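Local coordinates for protein AgaA (Rhizobium radiobacter, PDB 6HLX) that binds the opine agropinic acid as the periplasmic solute-binding protein of an ABC transporter that imports it into the bacterium, at residues T3-L8 against D210-D215; K29-R34 against G159-A164; V174-D179 against D187-H192; Y180-K185 against S479-K484. All coordinates share one frame; numbering follows the deposited sequence.

In the fold
Interactions 1, 2 and 3 all reach one mixed sheet, where strands 161-167, 171-176, 190-195, 3-8 and 213-214 lie in that order. Interactions 1 and 3 touch through probable backbone hydrogen bonds from His192 to both Leu4 and Phe6, with centres about 15 Å apart. Interactions 2 and 3 join through strands 161-167 and 171-176, with centres about 9 Å apart. Interaction 4 touches all three: Glu481 forms a salt bridge with Arg34 of interaction 2, and Ile480 packs on Phe6 of interaction 1 and Val191 of interaction 3. Asp215 of interaction 1 comes within about 8 Å of bound agropinic acid, side chain to nearest ligand atom. Interactions 1 and 3 also carry zinc ligands.

Interaction 1 of 4, residues T3-L8 against D210-D215; sequences TLYFGL and DVDIID. With ZN (zinc ion), chain Q.
Asp212 keeps CG beside its own backbone N and anti to the carbonyl carbon (chi1 -54°), with its carboxylate directed at strand 3-8. Phe6 places CG anti to its backbone N (chi1 -166°), which lays the ring beside Ile213. The Asp212 OD2 atom does two jobs. It accepts an almost straight hydrogen bond (173°) from Tyr5 N at 2.9 Å, met from above the carboxylate plane. It also binds a zinc ion, with OD2 to ZN 2.1 Å. His488 and His490, from the terminal histidine run that is probably a purification tag, bind the same ion. A water completes the set; it donates to Thr3 O at 3.0 Å and sits over the centre of the Tyr5 ring. The metal would be expected to hold the carboxylate in its charged form.

Next to the site, Tyr5 O accepts from two backbone donors, Asp212 N at 2.8 Å and the longer Ile213 N at 3.3 Å. Gly7 N then reaches Ile213 O at 2.7 Å, and Asp215 N reaches Gly7 O at 3.2 Å. Ile213 CG2 lies over one face of the Phe6 ring, toward its rim, as a CH-pi contact 4.0 Å from the ring centroid. Ile213 CD1 meets both methyls of Leu4 on the same side of the sheet. On the other side, Gly7 has no side chain and Ile214 CG2 lies against its backbone. This is a short parallel strand pairing within the mixed sheet of a family 5 solute-binding protein, with a zinc site at one end.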
# COMPACT_ATOMS: atom_id res chain seq x y z
N THR A 3 -4.94 13.85 -24.18
CA THR A 3 -3.98 12.92 -23.60
C THR A 3 -3.40 13.56 -22.33
O THR A 3 -3.25 14.78 -22.28
CB THR A 3 -2.92 12.58 -24.68
OG1 THR A 3 -3.57 11.96 -25.80
CG2 THR A 3 -1.80 11.69 -24.19
N LEU A 4 -3.05 12.74 -21.35
CA LEU A 4 -2.46 13.25 -20.12
C LEU A 4 -1.12 12.54 -19.90
O LEU A 4 -1.04 11.33 -20.07
CB LEU A 4 -3.42 13.02 -18.94
CG LEU A 4 -3.01 13.66 -17.60
CD1 LEU A 4 -4.20 14.17 -16.85
CD2 LEU A 4 -2.22 12.68 -16.75
N TYR A 5 -0.09 13.31 -19.52
CA TYR A 5 1.23 12.75 -19.20
C TYR A 5 1.33 12.79 -17.67
O TYR A 5 1.18 13.87 -17.06
CB TYR A 5 2.35 13.57 -19.84
CG TYR A 5 2.37 13.59 -21.36
CD1 TYR A 5 1.67 12.64 -22.11
CD2 TYR A 5 3.12 14.53 -22.05
CE1 TYR A 5 1.67 12.66 -23.50
CE2 TYR A 5 3.16 14.54 -23.45
CZ TYR A 5 2.46 13.58 -24.17
OH TYR A 5 2.52 13.59 -25.55
N PHE A 6 1.58 11.62 -17.08
CA PHE A 6 1.60 11.44 -15.62
C PHE A 6 3.02 11.03 -15.21
O PHE A 6 3.49 9.97 -15.60
CB PHE A 6 0.60 10.34 -15.28
CG PHE A 6 0.19 10.18 -13.83
CD1 PHE A 6 1.12 9.83 -12.85
CD2 PHE A 6 -1.14 10.33 -13.45
CE1 PHE A 6 0.73 9.65 -11.51
CE2 PHE A 6 -1.54 10.12 -12.12
CZ PHE A 6 -0.61 9.79 -11.16
N GLY A 7 3.67 11.89 -14.44
CA GLY A 7 5.02 11.64 -13.98
C GLY A 7 5.02 10.77 -12.74
O GLY A 7 4.68 11.24 -11.65
N LEU A 8 5.40 9.49 -12.90
CA LEU A 8 5.49 8.55 -11.77
C LEU A 8 6.87 8.66 -11.09
O LEU A 8 7.88 8.92 -11.75
CB LEU A 8 5.32 7.09 -12.25
CG LEU A 8 3.98 6.61 -12.76
CD1 LEU A 8 4.15 5.19 -13.31
CD2 LEU A 8 2.90 6.65 -11.65
N ASP A 210 6.48 19.75 -18.96
CA ASP A 210 6.67 18.49 -19.68
C ASP A 210 5.64 17.42 -19.29
O ASP A 210 5.41 16.50 -20.08
CB ASP A 210 8.07 17.93 -19.44
CG ASP A 210 9.19 18.77 -20.03
OD1 ASP A 210 8.96 19.43 -21.06
OD2 ASP A 210 10.31 18.75 -19.48
N VAL A 211 5.07 17.49 -18.06
CA VAL A 211 4.05 16.53 -17.59
C VAL A 211 2.86 17.30 -17.02
O VAL A 211 3.01 18.47 -16.66
CB VAL A 211 4.55 15.48 -16.57
CG1 VAL A 211 5.57 14.53 -17.20
CG2 VAL A 211 5.10 16.13 -15.31
N ASP A 212 1.71 16.62 -16.86
CA ASP A 212 0.47 17.23 -16.39
C ASP A 212 0.14 16.92 -14.93
O ASP A 212 -0.58 17.68 -14.31
CB ASP A 212 -0.68 16.78 -17.29
CG ASP A 212 -0.37 17.07 -18.75
OD1 ASP A 212 0.05 18.21 -19.04
OD2 ASP A 212 -0.49 16.15 -19.56
N ILE A 213 0.61 15.78 -14.44
CA ILE A 213 0.44 15.35 -13.04
C ILE A 213 1.73 14.70 -12.59
O ILE A 213 2.38 14.03 -13.39
CB ILE A 213 -0.73 14.30 -12.89
CG1 ILE A 213 -2.07 14.84 -13.42
CG2 ILE A 213 -0.89 13.78 -11.40
CD1 ILE A 213 -3.26 13.85 -13.21
N ILE A 214 2.10 14.87 -11.31
CA ILE A 214 3.21 14.13 -10.71
C ILE A 214 2.78 13.54 -9.39
O ILE A 214 1.98 14.15 -8.68
CB ILE A 214 4.55 14.91 -10.57
CG1 ILE A 214 4.41 16.16 -9.63
CG2 ILE A 214 5.15 15.25 -11.95
CD1 ILE A 214 5.78 16.73 -9.11
N ASP A 215 3.36 12.40 -9.01
CA ASP A 215 3.08 11.86 -7.67
C ASP A 215 4.31 12.04 -6.76
O ASP A 215 5.34 12.55 -7.20
CB ASP A 215 2.58 10.40 -7.72
CG ASP A 215 3.53 9.36 -8.22
OD1 ASP A 215 4.73 9.68 -8.42
OD2 ASP A 215 3.10 8.20 -8.36
ZN ZN Q . -0.17 17.00 -21.45
O HOH W 1 -0.37 15.53 -22.59

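Interaction 2 of 4, residues K29-R34 against G159-A164. With SO4 (sulfate ion), chain V.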
# COMPACT_ATOMS: atom_id res chain seq x y z
N LYS A 29 -1.64 -0.22 -12.69
CA LYS A 29 -2.63 -1.31 -12.60
C LYS A 29 -4.05 -0.78 -12.42
O LYS A 29 -4.99 -1.34 -12.98
CB LYS A 29 -2.33 -2.24 -11.41
CG LYS A 29 -1.18 -3.19 -11.71
CD LYS A 29 -1.09 -4.38 -10.73
CE LYS A 29 -0.88 -3.93 -9.28
NZ LYS A 29 -0.48 -5.07 -8.40
N LEU A 30 -4.21 0.31 -11.65
CA LEU A 30 -5.55 0.86 -11.37
C LEU A 30 -6.17 1.63 -12.55
O LEU A 30 -7.36 1.94 -12.53
CB LEU A 30 -5.54 1.68 -10.07
CG LEU A 30 -5.24 0.84 -8.83
CD1 LEU A 30 -4.92 1.72 -7.65
CD2 LEU A 30 -6.39 -0.16 -8.52
N ALA A 31 -5.39 1.85 -13.61
CA ALA A 31 -5.92 2.42 -14.84
C ALA A 31 -6.45 1.29 -15.74
O ALA A 31 -7.40 1.50 -16.47
CB ALA A 31 -4.79 3.16 -15.58
N ILE A 32 -5.79 0.13 -15.72
CA ILE A 32 -6.07 -0.98 -16.65
C ILE A 32 -6.96 -2.06 -16.06
O ILE A 32 -7.51 -2.85 -16.83
CB ILE A 32 -4.68 -1.59 -17.02
CG1 ILE A 32 -3.84 -0.59 -17.86
CG2 ILE A 32 -4.76 -2.98 -17.71
CD1 ILE A 32 -2.27 -1.00 -17.79
N HIS A 33 -7.03 -2.16 -14.73
CA HIS A 33 -7.73 -3.29 -14.11
C HIS A 33 -8.85 -2.90 -13.18
O HIS A 33 -8.85 -1.81 -12.63
CB HIS A 33 -6.70 -4.13 -13.31
CG HIS A 33 -5.70 -4.85 -14.16
ND1 HIS A 33 -6.07 -5.88 -15.00
CD2 HIS A 33 -4.35 -4.68 -14.23
CE1 HIS A 33 -4.95 -6.29 -15.58
NE2 HIS A 33 -3.89 -5.60 -15.14
N ARG A 34 -9.75 -3.88 -12.91
CA ARG A 34 -10.84 -3.74 -11.96
C ARG A 34 -11.02 -5.06 -11.23
O ARG A 34 -10.77 -6.12 -11.80
CB ARG A 34 -12.16 -3.38 -12.71
CG ARG A 34 -12.26 -1.90 -13.14
CD ARG A 34 -12.32 -0.98 -11.92
NE ARG A 34 -12.35 0.45 -12.24
CZ ARG A 34 -11.28 1.22 -12.39
NH1 ARG A 34 -10.05 0.69 -12.34
NH2 ARG A 34 -11.41 2.52 -12.62
N GLY A 159 -10.38 -2.79 -16.90
CA GLY A 159 -10.40 -1.39 -16.48
C GLY A 159 -10.68 -0.39 -17.58
O GLY A 159 -10.83 -0.77 -18.74
N PRO A 160 -10.75 0.92 -17.22
CA PRO A 160 -11.15 1.96 -18.21
C PRO A 160 -10.14 2.21 -19.32
O PRO A 160 -10.50 2.79 -20.34
CB PRO A 160 -11.35 3.22 -17.34
CG PRO A 160 -10.50 2.97 -16.12
CD PRO A 160 -10.62 1.49 -15.86
N PHE A 161 -8.87 1.80 -19.11
CA PHE A 161 -7.81 1.95 -20.12
C PHE A 161 -7.19 0.60 -20.46
O PHE A 161 -7.09 -0.27 -19.59
CB PHE A 161 -6.72 2.92 -19.66
CG PHE A 161 -7.17 4.35 -19.44
CD1 PHE A 161 -7.16 5.28 -20.48
CD2 PHE A 161 -7.57 4.78 -18.17
CE1 PHE A 161 -7.56 6.60 -20.28
CE2 PHE A 161 -7.99 6.11 -17.97
CZ PHE A 161 -7.99 7.00 -19.02
N LYS A 162 -6.78 0.44 -21.73
CA LYS A 162 -6.15 -0.78 -22.25
C LYS A 162 -4.66 -0.52 -22.30
O LYS A 162 -4.23 0.58 -22.64
CB LYS A 162 -6.59 -1.06 -23.70
CG LYS A 162 -8.09 -1.14 -23.95
CD LYS A 162 -8.38 -1.55 -25.40
CE LYS A 162 -8.23 -0.44 -26.41
NZ LYS A 162 -8.71 -0.87 -27.75
N PHE A 163 -3.85 -1.55 -22.03
CA PHE A 163 -2.40 -1.43 -22.14
C PHE A 163 -2.05 -1.21 -23.62
O PHE A 163 -2.55 -1.93 -24.49
CB PHE A 163 -1.75 -2.72 -21.63
CG PHE A 163 -0.24 -2.77 -21.76
CD1 PHE A 163 0.57 -2.24 -20.77
CD2 PHE A 163 0.36 -3.39 -22.86
CE1 PHE A 163 1.98 -2.35 -20.86
CE2 PHE A 163 1.75 -3.46 -22.97
CZ PHE A 163 2.56 -2.94 -21.97
N ALA A 164 -1.20 -0.21 -23.90
CA ALA A 164 -0.83 0.03 -25.30
C ALA A 164 0.64 -0.23 -25.58
O ALA A 164 0.98 -0.70 -26.66
CB ALA A 164 -1.25 1.42 -25.74
S SO4 V . -12.17 -0.92 -27.54
O1 SO4 V . -11.51 0.34 -27.11
O2 SO4 V . -12.44 -0.86 -29.03
O3 SO4 V . -13.47 -1.12 -26.87
O4 SO4 V . -11.27 -2.06 -27.28
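This is a buried contact between the C-terminal end of helix 23-32 and the start of strand 161-167, an outermost strand of the mixed sheet. Backbone atoms do most of the work. Phe161 N donates to Ala31 O at 3.0 Å, in the plane of the carbonyl. Gly159 N donates to Ile32 O at 2.9 Å, but from 53° above the carbonyl plane. A CA-H...O contact adds to these, with Ile32 CA 3.2 Å from Phe161 O. Gly159 has no side chain, and its CA lies close to His33, the first residue to leave helical geometry.

Arg34 folds back over this junction. Its CG stands beside the backbone N, and the chain bends at chi2 (-65°). NH1 reaches Leu30 O at 3.0 Å and His33 O at 2.8 Å, both near the guanidinium plane. The two bonds fix the rotation of the flat group. Pro160 CD covers one face of it, 3.5 Å from Arg34 CZ and offset toward the rim. The charge of the group is met at its other terminal nitrogen, where NH2 forms a salt bridge with Glu481.

Apolar contacts flank the backbone bonds. Ala31 CB lies 4.1 Å from Phe161 CD2, while Ala31 O sits at the edge of that ring. Ile32 CD1 reaches Phe163 CB at 4.2 Å, and Ile32 also packs on Val174 of the next strand. The last carbonyls of the helix are thus taken up by N-H groups of residues 159-161, a helix C-terminus docked on the entry to an edge strand of the sheet.

Interaction 3 of 4, residues V174-D179 against D187-H192. With ZN (zinc ion), chain S; ZN (zinc ion), chain N; SO4 (sulfate ion), chain V.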
# COMPACT_ATOMS: atom_id res chain seq x y z
N VAL A 174 -1.30 3.91 -22.04
CA VAL A 174 -2.59 3.23 -21.97
C VAL A 174 -3.58 4.05 -22.80
O VAL A 174 -3.41 5.28 -22.91
CB VAL A 174 -3.08 2.98 -20.52
CG1 VAL A 174 -2.03 2.19 -19.72
CG2 VAL A 174 -3.43 4.30 -19.83
N LYS A 175 -4.59 3.39 -23.38
CA LYS A 175 -5.56 4.05 -24.26
C LYS A 175 -6.97 3.76 -23.78
O LYS A 175 -7.22 2.67 -23.27
CB LYS A 175 -5.44 3.51 -25.70
CG LYS A 175 -4.15 3.88 -26.42
CD LYS A 175 -4.15 3.31 -27.85
CE LYS A 175 -2.82 3.57 -28.53
NZ LYS A 175 -2.95 4.58 -29.61
N LYS A 176 -7.90 4.69 -24.00
CA LYS A 176 -9.28 4.52 -23.59
C LYS A 176 -9.87 3.20 -24.10
O LYS A 176 -9.75 2.89 -25.29
CB LYS A 176 -10.11 5.71 -24.12
CG LYS A 176 -11.63 5.59 -23.91
CD LYS A 176 -12.31 6.91 -24.21
CE LYS A 176 -13.80 6.80 -23.98
NZ LYS A 176 -14.45 8.13 -23.90
N PHE A 177 -10.52 2.46 -23.20
CA PHE A 177 -11.21 1.22 -23.55
C PHE A 177 -12.68 1.61 -23.83
O PHE A 177 -13.44 1.89 -22.89
CB PHE A 177 -11.13 0.23 -22.38
CG PHE A 177 -11.91 -1.06 -22.55
CD1 PHE A 177 -11.88 -1.76 -23.77
CD2 PHE A 177 -12.60 -1.63 -21.49
CE1 PHE A 177 -12.55 -2.98 -23.91
CE2 PHE A 177 -13.28 -2.85 -21.63
CZ PHE A 177 -13.24 -3.51 -22.84
N ASP A 178 -13.08 1.64 -25.12
CA ASP A 178 -14.43 2.09 -25.49
C ASP A 178 -15.55 1.24 -24.91
O ASP A 178 -16.63 1.76 -24.67
CB ASP A 178 -14.58 2.21 -27.00
CG ASP A 178 -13.80 3.35 -27.62
OD1 ASP A 178 -13.42 4.28 -26.88
OD2 ASP A 178 -13.58 3.31 -28.85
N ASP A 179 -15.30 -0.06 -24.72
CA ASP A 179 -16.30 -1.01 -24.20
C ASP A 179 -16.33 -1.09 -22.67
O ASP A 179 -17.00 -1.98 -22.12
CB ASP A 179 -16.12 -2.40 -24.84
CG ASP A 179 -16.64 -2.50 -26.27
OD1 ASP A 179 -17.34 -1.56 -26.72
OD2 ASP A 179 -16.36 -3.51 -26.93
N ASP A 187 -12.63 9.84 -19.43
CA ASP A 187 -12.77 11.02 -20.28
C ASP A 187 -11.55 11.16 -21.22
O ASP A 187 -11.69 11.59 -22.37
CB ASP A 187 -12.95 12.30 -19.45
CG ASP A 187 -13.45 13.44 -20.32
OD1 ASP A 187 -14.63 13.40 -20.73
OD2 ASP A 187 -12.63 14.32 -20.66
N LEU A 188 -10.36 10.81 -20.70
CA LEU A 188 -9.12 10.91 -21.47
C LEU A 188 -9.01 9.84 -22.55
O LEU A 188 -9.44 8.71 -22.34
CB LEU A 188 -7.90 10.79 -20.52
CG LEU A 188 -7.77 11.89 -19.46
CD1 LEU A 188 -6.82 11.46 -18.32
CD2 LEU A 188 -7.26 13.19 -20.09
N ASP A 189 -8.39 10.20 -23.68
CA ASP A 189 -8.16 9.23 -24.75
C ASP A 189 -6.95 8.35 -24.45
O ASP A 189 -6.92 7.19 -24.85
CB ASP A 189 -8.01 9.96 -26.09
CG ASP A 189 -9.31 10.64 -26.50
OD1 ASP A 189 -10.36 9.95 -26.55
OD2 ASP A 189 -9.29 11.86 -26.75
N GLU A 190 -5.92 8.93 -23.79
CA GLU A 190 -4.68 8.21 -23.45
C GLU A 190 -4.05 8.80 -22.21
O GLU A 190 -4.23 9.97 -21.88
CB GLU A 190 -3.60 8.36 -24.55
CG GLU A 190 -4.00 7.89 -25.92
CD GLU A 190 -2.89 7.92 -26.94
OE1 GLU A 190 -3.17 7.48 -28.07
OE2 GLU A 190 -1.77 8.39 -26.65
N VAL A 191 -3.25 7.98 -21.55
CA VAL A 191 -2.42 8.43 -20.44
C VAL A 191 -1.05 7.83 -20.69
O VAL A 191 -0.94 6.62 -20.98
CB VAL A 191 -2.97 8.05 -19.03
CG1 VAL A 191 -2.13 8.72 -17.94
CG2 VAL A 191 -4.43 8.47 -18.88
N HIS A 192 -0.01 8.66 -20.62
CA HIS A 192 1.38 8.21 -20.73
C HIS A 192 1.95 8.34 -19.32
O HIS A 192 2.05 9.45 -18.77
CB HIS A 192 2.17 9.05 -21.76
CG HIS A 192 1.60 8.99 -23.16
ND1 HIS A 192 2.42 8.98 -24.27
CD2 HIS A 192 0.31 8.98 -23.56
CE1 HIS A 192 1.60 8.95 -25.32
NE2 HIS A 192 0.32 8.97 -24.95
ZN ZN S . -1.50 8.01 -29.19
ZN ZN N . 4.43 9.08 -24.41
S SO4 V . -12.17 -0.92 -27.54
O1 SO4 V . -11.51 0.34 -27.11
O2 SO4 V . -12.44 -0.86 -29.03
O3 SO4 V . -13.47 -1.12 -26.87
O4 SO4 V . -11.27 -2.06 -27.28
O HOH W 2 -0.76 6.32 -29.28
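One glutamate links two zinc sites here. Glu190 grips a zinc ion with both carboxylate oxygens, unevenly: OE1 to ZN is 2.1 Å and OE2 to ZN is 2.6 Å. The setting is an antiparallel strand pair, 171-176 with 190-195, in the mixed sheet. The anti lone pair of Glu190 OE2 accepts from His192 NE2 at 2.8 Å, close to the plane of the imidazole. The opposite ring nitrogen, His192 ND1, binds a second zinc at 2.0 Å, a site it shares with Glu171. With both nitrogens engaged, the ring orientation is fixed. The metal probably keeps the imidazole neutral.

Lys175 and Glu190 form a non-hydrogen-bonded pair, and their side chains run side by side. The lysine stays extended as far as CE, then turns at chi4 (-110°). Its NZ meets Glu190 OE1 at 3.3 Å from above the carboxylate plane, as a salt bridge. NZ also donates to the water that binds the same zinc.

Val174 and Val191 are the hydrogen-bonded pair, with Val174 N to Val191 O 2.9 Å and a return bond from Val191 N. Their side chains lie on the face away from the zinc-binding glutamate. Further along, Lys176 N donates to Asp189 O at 2.8 Å from above the carbonyl plane. The Lys176 ammonium turns instead to Pro186 O. Leu188 O is buried without a polar partner, and Lys176 CB lies 3.6 Å from it.

Interaction 4 of 4, residues Y180-K185 against S479-K484; sequences YYKKGK and SIENTK. With ACT (acetate ion), chain K; SO4 (sulfate ion), chain T.
The carboxylate of Glu481 is the tight part of this contact. Its CG sits in the crowded position between backbone N and carbonyl carbon (chi1 69°), and the chain then runs extended toward loop 180-185. Tyr180 OH donates to Glu481 OE1 at 2.7 Å, with ring and carboxylate planes 57° apart. Lys182 NZ forms a salt bridge with Glu481 OE2 at 2.9 Å. Each oxygen uses its syn lone pair, so the two donors hold the group on the side its oxygens share. Arg34 adds a second positive charge at OE1, and together these charges would be expected to keep the glutamate ionised.

A turn and a short 3-10 segment present the groups. Residues Lys182 to Lys185 form a type II beta turn, with Gly184 at its positive phi position (70°). Across the contact, the 3-10 residues 479-481 carry Glu481.

The looser side begins at Lys185. Its extended chain passes Glu481, and NZ lies 4.0 Å from OE2, too far for a salt bridge. It donates instead to Asn482 OD1 at 2.8 Å, in the plane of the amide carbonyl. An acetate, probably from the crystallisation liquor, spans the two lysines: OXT is 2.8 Å from Lys182 NZ, while O makes a weak bond to Lys185 NZ. At the exposed tip, Gly184 N donates to a sulfate O4 at 2.8 Å.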
# COMPACT_ATOMS: atom_id res chain seq x y z
N TYR A 180 -15.68 -0.12 -21.98
CA TYR A 180 -15.72 -0.04 -20.50
C TYR A 180 -17.18 0.16 -20.05
O TYR A 180 -17.97 0.79 -20.76
CB TYR A 180 -14.83 1.09 -20.01
CG TYR A 180 -14.73 1.21 -18.51
CD1 TYR A 180 -14.30 0.14 -17.73
CD2 TYR A 180 -15.01 2.42 -17.87
CE1 TYR A 180 -14.12 0.28 -16.35
CE2 TYR A 180 -14.83 2.57 -16.50
CZ TYR A 180 -14.43 1.48 -15.73
OH TYR A 180 -14.22 1.64 -14.39
N TYR A 181 -17.54 -0.44 -18.91
CA TYR A 181 -18.95 -0.47 -18.47
C TYR A 181 -19.52 0.81 -17.85
O TYR A 181 -20.74 0.85 -17.61
CB TYR A 181 -19.19 -1.65 -17.52
CG TYR A 181 -18.22 -1.72 -16.36
CD1 TYR A 181 -18.44 -0.97 -15.20
CD2 TYR A 181 -17.09 -2.53 -16.41
CE1 TYR A 181 -17.55 -1.04 -14.12
CE2 TYR A 181 -16.19 -2.59 -15.35
CZ TYR A 181 -16.42 -1.84 -14.21
OH TYR A 181 -15.54 -1.95 -13.16
N LYS A 182 -18.70 1.84 -17.60
CA LYS A 182 -19.23 3.09 -17.03
C LYS A 182 -19.45 4.11 -18.14
O LYS A 182 -18.52 4.40 -18.90
CB LYS A 182 -18.29 3.66 -15.97
CG LYS A 182 -18.11 2.75 -14.76
CD LYS A 182 -17.27 3.41 -13.69
CE LYS A 182 -16.99 2.45 -12.54
NZ LYS A 182 -16.21 3.10 -11.44
N LYS A 183 -20.68 4.65 -18.24
CA LYS A 183 -21.03 5.64 -19.26
C LYS A 183 -20.16 6.91 -19.11
O LYS A 183 -19.97 7.39 -18.00
CB LYS A 183 -22.53 5.99 -19.13
CG LYS A 183 -23.07 6.76 -20.33
CD LYS A 183 -24.47 7.31 -20.07
CE LYS A 183 -25.22 7.69 -21.33
NZ LYS A 183 -24.57 8.80 -22.08
N GLY A 184 -19.61 7.37 -20.22
CA GLY A 184 -18.78 8.58 -20.27
C GLY A 184 -17.42 8.45 -19.62
O GLY A 184 -16.76 9.46 -19.35
N LYS A 185 -17.02 7.22 -19.28
CA LYS A 185 -15.72 7.04 -18.67
C LYS A 185 -14.86 6.05 -19.46
O LYS A 185 -15.38 5.08 -20.01
CB LYS A 185 -15.86 6.56 -17.21
CG LYS A 185 -16.56 7.57 -16.31
CD LYS A 185 -16.52 7.09 -14.86
CE LYS A 185 -17.32 7.99 -13.95
NZ LYS A 185 -17.00 7.71 -12.52
N SER A 479 -8.69 7.19 -9.67
CA SER A 479 -9.40 8.41 -10.05
C SER A 479 -9.06 8.90 -11.49
O SER A 479 -9.68 9.85 -11.97
CB SER A 479 -9.18 9.51 -9.01
OG SER A 479 -7.89 10.10 -9.15
N ILE A 480 -8.07 8.26 -12.17
CA ILE A 480 -7.73 8.66 -13.55
C ILE A 480 -8.95 8.51 -14.49
O ILE A 480 -9.01 9.19 -15.52
CB ILE A 480 -6.47 7.90 -14.08
CG1 ILE A 480 -5.80 8.63 -15.31
CG2 ILE A 480 -6.77 6.42 -14.39
CD1 ILE A 480 -4.99 9.92 -14.91
N GLU A 481 -9.91 7.64 -14.15
CA GLU A 481 -11.08 7.47 -15.01
C GLU A 481 -12.00 8.70 -15.01
O GLU A 481 -12.88 8.80 -15.86
CB GLU A 481 -11.88 6.21 -14.64
CG GLU A 481 -12.59 6.28 -13.29
CD GLU A 481 -13.48 5.09 -13.01
OE1 GLU A 481 -13.60 4.22 -13.90
OE2 GLU A 481 -14.07 5.02 -11.92
N ASN A 482 -11.84 9.59 -14.02
CA ASN A 482 -12.64 10.82 -13.88
C ASN A 482 -11.87 12.06 -14.30
O ASN A 482 -12.40 13.16 -14.25
CB ASN A 482 -13.01 11.00 -12.41
CG ASN A 482 -13.79 9.86 -11.83
OD1 ASN A 482 -14.65 9.26 -12.49
ND2 ASN A 482 -13.52 9.56 -10.57
N THR A 483 -10.57 11.89 -14.56
CA THR A 483 -9.68 13.01 -14.85
C THR A 483 -9.95 13.60 -16.23
O THR A 483 -10.21 12.85 -17.18
CB THR A 483 -8.24 12.57 -14.63
OG1 THR A 483 -8.14 12.01 -13.30
CG2 THR A 483 -7.24 13.72 -14.80
N LYS A 484 -9.89 14.92 -16.33
CA LYS A 484 -10.08 15.66 -17.59
C LYS A 484 -8.95 16.67 -17.71
O LYS A 484 -8.38 17.10 -16.70
CB LYS A 484 -11.42 16.41 -17.60
CG LYS A 484 -12.64 15.52 -17.36
CD LYS A 484 -13.94 16.29 -17.53
CE LYS A 484 -15.13 15.39 -17.31
NZ LYS A 484 -16.41 16.01 -17.78
C ACT K . -18.91 5.84 -10.51
O ACT K . -18.78 7.02 -10.11
OXT ACT K . -18.06 4.93 -10.36
CH3 ACT K . -20.23 5.48 -11.24
S SO4 T . -20.37 5.66 -23.63
O1 SO4 T . -20.02 5.73 -25.05
O2 SO4 T . -21.69 6.27 -23.42
O3 SO4 T . -20.41 4.26 -23.22
O4 SO4 T . -19.37 6.38 -22.84